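Serine-pyruvate aminotransferase (AgxT) (Sulfolobus solfataricus, PDB 3ZRP) probably catalyses transfer of an amino group from serine to pyruvate, and perhaps from alanine to glyoxylate, using pyridoxal 5'-phosphate as cofactor. Local coordinates at residues A[272-277]-A[344-349]; A[51-56]-A[202-207]. All blocks are in the same frame, centred on the assembly; numbering follows the deposited sequence. Where two conformers were deposited one is given.

Contact 1: A[272-277]-A[344-349]; sequences TMVASA and VTPNDA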
loop_
_atom_site.group_PDB
_atom_site.type_symbol
_atom_site.label_atom_id
_atom_site.label_comp_id
_atom_site.label_asym_id
_atom_site.label_seq_id
_atom_site.Cartn_x
_atom_site.Cartn_y
_atom_site.Cartn_z
ATOM N N THR A 272 -10.433 15.352 -23.491
ATOM C CA THR A 272 -11.709 15.813 -24.078
ATOM C C THR A 272 -11.818 15.396 -25.553
ATOM O O THR A 272 -12.850 14.867 -25.977
ATOM C CB THR A 272 -11.874 17.335 -23.971
ATOM O OG1 THR A 272 -11.702 17.754 -22.610
ATOM C CG2 THR A 272 -13.256 17.780 -24.478
ATOM N N MET A 273 -10.737 15.620 -26.319
ATOM C CA MET A 273 -10.710 15.306 -27.748
ATOM C C MET A 273 -10.841 13.804 -27.990
ATOM O O MET A 273 -11.679 13.357 -28.789
ATOM C CB MET A 273 -9.424 15.824 -28.397
ATOM C CG MET A 273 -9.270 15.409 -29.874
ATOM S SD MET A 273 -7.675 15.823 -30.602
ATOM C CE MET A 273 -7.704 17.626 -30.575
ATOM N N VAL A 274 -10.012 13.023 -27.294
ATOM C CA VAL A 274 -10.025 11.580 -27.461
ATOM C C VAL A 274 -11.395 11.005 -27.077
ATOM O O VAL A 274 -11.941 10.169 -27.796
ATOM C CB VAL A 274 -8.883 10.867 -26.652
ATOM C CG1 VAL A 274 -9.120 9.345 -26.587
ATOM C CG2 VAL A 274 -7.518 11.181 -27.249
ATOM N N ALA A 275 -11.934 11.427 -25.936
ATOM C CA ALA A 275 -13.243 10.912 -25.490
ATOM C C ALA A 275 -14.383 11.266 -26.467
ATOM O O ALA A 275 -15.184 10.405 -26.805
ATOM C CB ALA A 275 -13.566 11.397 -24.061
ATOM N N SER A 276 -14.432 12.528 -26.910
ATOM C CA SER A 276 -15.438 12.969 -27.877
ATOM C C SER A 276 -15.318 12.172 -29.177
ATOM O O SER A 276 -16.330 11.798 -29.780
ATOM C CB SER A 276 -15.300 14.468 -28.177
ATOM O OG SER A 276 -15.510 15.275 -27.043
ATOM N N ALA A 277 -14.078 11.898 -29.600
ATOM C CA ALA A 277 -13.825 11.112 -30.820
ATOM C C ALA A 277 -14.347 9.697 -30.694
ATOM O O ALA A 277 -15.004 9.209 -31.613
ATOM C CB ALA A 277 -12.315 11.099 -31.225
ATOM N N VAL A 344 -3.537 8.117 -23.196
ATOM C CA VAL A 344 -4.343 7.769 -24.370
ATOM C C VAL A 344 -4.197 8.798 -25.515
ATOM O O VAL A 344 -4.145 10.013 -25.270
ATOM C CB VAL A 344 -5.823 7.513 -23.962
ATOM C CG1 VAL A 344 -6.511 8.814 -23.504
ATOM C CG2 VAL A 344 -6.614 6.800 -25.076
ATOM N N THR A 345 -4.100 8.300 -26.752
ATOM C CA THR A 345 -3.820 9.156 -27.918
ATOM C C THR A 345 -4.956 9.098 -28.939
ATOM O O THR A 345 -5.771 8.179 -28.916
ATOM C CB THR A 345 -2.504 8.733 -28.667
ATOM O OG1 THR A 345 -2.673 7.415 -29.214
ATOM C CG2 THR A 345 -1.305 8.738 -27.749
ATOM N N PRO A 346 -5.010 10.083 -29.853
ATOM C CA PRO A 346 -5.927 9.992 -30.980
ATOM C C PRO A 346 -5.867 8.638 -31.688
ATOM O O PRO A 346 -6.914 8.089 -32.013
ATOM C CB PRO A 346 -5.438 11.115 -31.892
ATOM C CG PRO A 346 -5.027 12.144 -30.943
ATOM C CD PRO A 346 -4.372 11.404 -29.803
ATOM N N ASN A 347 -4.665 8.092 -31.898
ATOM C CA ASN A 347 -4.526 6.779 -32.557
ATOM C C ASN A 347 -5.160 5.629 -31.781
ATOM O O ASN A 347 -5.737 4.714 -32.392
ATOM C CB ASN A 347 -3.057 6.462 -32.892
ATOM C CG ASN A 347 -2.522 7.316 -34.046
ATOM O OD1 ASN A 347 -3.294 7.869 -34.834
ATOM N ND2 ASN A 347 -1.204 7.441 -34.129
ATOM N N ASP A 348 -5.080 5.673 -30.447
ATOM C CA ASP A 348 -5.782 4.685 -29.625
ATOM C C ASP A 348 -7.299 4.728 -29.870
ATOM O O ASP A 348 -7.946 3.681 -29.894
ATOM C CB ASP A 348 -5.487 4.879 -28.130
ATOM C CG ASP A 348 -4.017 4.692 -27.792
ATOM O OD1 ASP A 348 -3.344 3.895 -28.465
ATOM O OD2 ASP A 348 -3.535 5.352 -26.860
ATOM N N ALA A 349 -7.842 5.937 -30.062
ATOM C CA ALA A 349 -9.269 6.113 -30.373
ATOM C C ALA A 349 -9.644 5.403 -31.692
ATOM O O ALA A 349 -10.633 4.649 -31.739
ATOM C CB ALA A 349 -9.654 7.595 -30.391
#

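Contact 2: A[51-56]-A[202-207]; sequences SKNYQP and LSPKAL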
loop_
_atom_site.group_PDB
_atom_site.type_symbol
_atom_site.label_atom_id
_atom_site.label_comp_id
_atom_site.label_asym_id
_atom_site.label_seq_id
_atom_site.Cartn_x
_atom_site.Cartn_y
_atom_site.Cartn_z
ATOM N N SER A 51 -2.812 26.336 -4.464
ATOM C CA SER A 51 -1.612 27.006 -3.965
ATOM C C SER A 51 -1.021 26.220 -2.790
ATOM O O SER A 51 -1.624 25.217 -2.331
ATOM C CB SER A 51 -1.963 28.421 -3.512
ATOM O OG SER A 51 -2.747 28.373 -2.336
ATOM N N LYS A 52 0.132 26.698 -2.302
ATOM C CA LYS A 52 0.855 26.098 -1.178
ATOM C C LYS A 52 0.083 26.150 0.143
ATOM O O LYS A 52 0.547 25.624 1.154
ATOM C CB LYS A 52 2.240 26.734 -1.017
ATOM C CG LYS A 52 2.248 28.105 -0.343
ATOM C CD LYS A 52 3.529 28.891 -0.683
ATOM C CE LYS A 52 4.217 29.456 0.563
ATOM N NZ LYS A 52 3.326 30.310 1.401
ATOM N N ASN A 53 -1.086 26.789 0.124
ATOM C CA ASN A 53 -1.994 26.798 1.271
ATOM C C ASN A 53 -2.658 25.440 1.502
ATOM O O ASN A 53 -3.123 25.141 2.605
ATOM C CB ASN A 53 -3.084 27.850 1.067
ATOM C CG ASN A 53 -2.673 29.212 1.566
ATOM O OD1 ASN A 53 -1.818 29.882 0.974
ATOM N ND2 ASN A 53 -3.288 29.636 2.656
ATOM N N TYR A 54 -2.726 24.647 0.441
ATOM C CA TYR A 54 -3.351 23.321 0.494
ATOM C C TYR A 54 -2.285 22.256 0.716
ATOM O O TYR A 54 -1.218 22.309 0.102
ATOM C CB TYR A 54 -4.141 23.077 -0.786
ATOM C CG TYR A 54 -5.475 23.790 -0.783
ATOM C CD1 TYR A 54 -5.545 25.189 -0.633
ATOM C CD2 TYR A 54 -6.666 23.079 -0.926
ATOM C CE1 TYR A 54 -6.775 25.850 -0.616
ATOM C CE2 TYR A 54 -7.901 23.741 -0.919
ATOM C CZ TYR A 54 -7.938 25.122 -0.761
ATOM O OH TYR A 54 -9.151 25.773 -0.753
ATOM N N GLN A 55 -2.575 21.303 1.597
ATOM C CA GLN A 55 -1.596 20.309 2.019
ATOM C C GLN A 55 -1.770 18.970 1.274
ATOM O O GLN A 55 -2.785 18.298 1.447
ATOM C CB GLN A 55 -1.696 20.072 3.528
ATOM C CG GLN A 55 -0.764 18.976 4.064
ATOM C CD GLN A 55 0.704 19.330 3.896
ATOM O OE1 GLN A 55 1.208 20.220 4.560
ATOM N NE2 GLN A 55 1.397 18.612 3.020
ATOM N N PRO A 56 -0.778 18.586 0.454
ATOM C CA PRO A 56 -0.848 17.252 -0.185
ATOM C C PRO A 56 -0.378 16.136 0.761
ATOM O O PRO A 56 0.490 16.353 1.609
ATOM C CB PRO A 56 0.110 17.388 -1.367
ATOM C CG PRO A 56 1.157 18.413 -0.843
ATOM C CD PRO A 56 0.357 19.386 -0.046
ATOM N N LEU A 202 -5.611 18.592 0.964
ATOM C CA LEU A 202 -6.432 19.052 2.064
ATOM C C LEU A 202 -6.433 20.581 2.137
ATOM O O LEU A 202 -5.389 21.223 1.974
ATOM C CB LEU A 202 -5.936 18.488 3.391
ATOM C CG LEU A 202 -6.579 17.179 3.906
ATOM C CD1 LEU A 202 -6.320 16.072 2.946
ATOM C CD2 LEU A 202 -6.054 16.814 5.271
ATOM N N SER A 203 -7.611 21.131 2.371
ATOM C CA SER A 203 -7.777 22.566 2.584
ATOM C C SER A 203 -7.208 22.976 3.944
ATOM O O SER A 203 -7.010 22.124 4.837
ATOM C CB SER A 203 -9.254 22.919 2.525
ATOM O OG SER A 203 -9.908 22.418 3.669
ATOM N N PRO A 204 -6.961 24.290 4.128
ATOM C CA PRO A 204 -6.619 24.771 5.469
ATOM C C PRO A 204 -7.596 24.306 6.561
ATOM O O PRO A 204 -7.160 23.937 7.654
ATOM C CB PRO A 204 -6.666 26.307 5.301
ATOM C CG PRO A 204 -6.204 26.512 3.894
ATOM C CD PRO A 204 -6.819 25.356 3.104
ATOM N N LYS A 205 -8.896 24.324 6.280
ATOM C CA LYS A 205 -9.885 23.946 7.272
ATOM C C LYS A 205 -9.694 22.460 7.668
ATOM O O LYS A 205 -9.724 22.107 8.851
ATOM C CB LYS A 205 -11.304 24.154 6.730
ATOM C CG LYS A 205 -12.376 23.912 7.778
ATOM C CD LYS A 205 -13.760 24.065 7.194
ATOM C CE LYS A 205 -14.791 24.249 8.293
ATOM N NZ LYS A 205 -16.087 24.642 7.666
ATOM N N ALA A 206 -9.497 21.610 6.665
ATOM C CA ALA A 206 -9.187 20.202 6.919
ATOM C C ALA A 206 -7.906 20.050 7.715
ATOM O O ALA A 206 -7.860 19.281 8.666
ATOM C CB ALA A 206 -9.125 19.411 5.587
ATOM N N LEU A 207 -6.867 20.791 7.346
ATOM C CA LEU A 207 -5.594 20.715 8.051
ATOM C C LEU A 207 -5.726 21.102 9.523
ATOM O O LEU A 207 -5.085 20.494 10.384
ATOM C CB LEU A 207 -4.549 21.592 7.368
ATOM C CG LEU A 207 -3.106 21.369 7.824
ATOM C CD1 LEU A 207 -2.670 19.917 7.527
ATOM C CD2 LEU A 207 -2.201 22.365 7.133
#

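Contact 1: A[272-277]-A[344-349]
V274, on helix 264-284, reaches with its two methyl groups into the angle between V344 and the first turn of helix 346-363, and its side chain carries most of this apolar contact. CG1, anti to the backbone N (chi1 167°), comes within 3.9 Å of V344 CG2 and also near V344 CG1, the two valines crossing obliquely. The same V274 CG1 lies 4.2 Å from A349 CB, one turn into the second helix. CG2 instead rests against the chain where that helix starts, 3.7 Å from T345 C, with the ring atom CD of P346 4.1 Å away. One turn further along helix 264-284, A277 CB and A349 CB meet at 4.5 Å. No hydrogen bond joins the two segments. The helices belong to the smaller C-terminal domain of a class-V, fold-type I aminotransferase, and L380 of helix 372-381 touches both A277 and P346, bringing a third helix into the packing. An alanine in place of V274 would probably leave V344 CG2, A349 CB and P346 CD without that apolar contact and open a gap beside the helix start. That start is fixed by a capping box: D348 N donates to T345 OG1 at 3.2 Å, while T345 N donates to D348 OD2 at 3.0 Å from above the carboxylate plane. V344 O, just before it, is hydrogen-bonded to R270 on the first helix.

Contact 2: A[51-56]-A[202-207]
Q55 and L202 form an antiparallel hydrogen-bonded pair closed by two backbone bonds: Q55 N donates to L202 O at 2.8 Å, and L202 N to Q55 O at 2.9 Å. L202 O is also met by Y54 CA at 3.3 Å, a CA-H...O contact. Directly after L202 the strand gives way to helix 204-212, and S203 is its N-cap. With OG set between its own backbone N and carbonyl carbon (chi1 71°), S203 accepts from A206 N, while the same OG is hydrogen-bonded to D181 OD1. The pair marks one end of the joint between strands 55-60 and 197-202, at the border of the seven-stranded mixed sheet of the large domain; strand 197-202 runs antiparallel to both its neighbours, as in other fold-type I enzymes dependent on pyridoxal phosphate. Beyond the backbone bonds, one face of the Y54 ring lies against the start of the helix. S203 CA and P204 CD both sit over it as CH-pi contacts, each 4.0 Å from the Y54 ring centroid and displaced toward the rim. P204 CG approaches N53 O at 3.6 Å, so the proline also packs on the type I turn from S51 to Y54. On the side where Q55 and L202 point, L207 CD1 lies 4.1 Å from Q55 CG in one of the two conformers of L207, so this contact is less certain than the others. Q55 bends at chi2 (64°), and its NE2 donates to P56 O, almost in the Q55 amide plane. L227 and R231 of helix 223-234 touch both Q55 and L207.

In the fold
The two contacts share no helix or strand and stand on opposite sides of the chain's centre, their own centres about 34 Å apart. Contact 1 is a buried helix-to-helix packing in the smaller domain, made by methyl groups against one another, a proline ring and the backbone at the helix start, with no hydrogen bond between the two segments. Contact 2, partly exposed, sits at the outer border of the large domain's sheet, where backbone hydrogen bonds come first and an aromatic face and one proline, P204, flank them. Both include a helix start of similar make, a hydroxyl N-cap followed by proline, T345-P346 and S203-P204, but only the former is completed as a capping box within the contact.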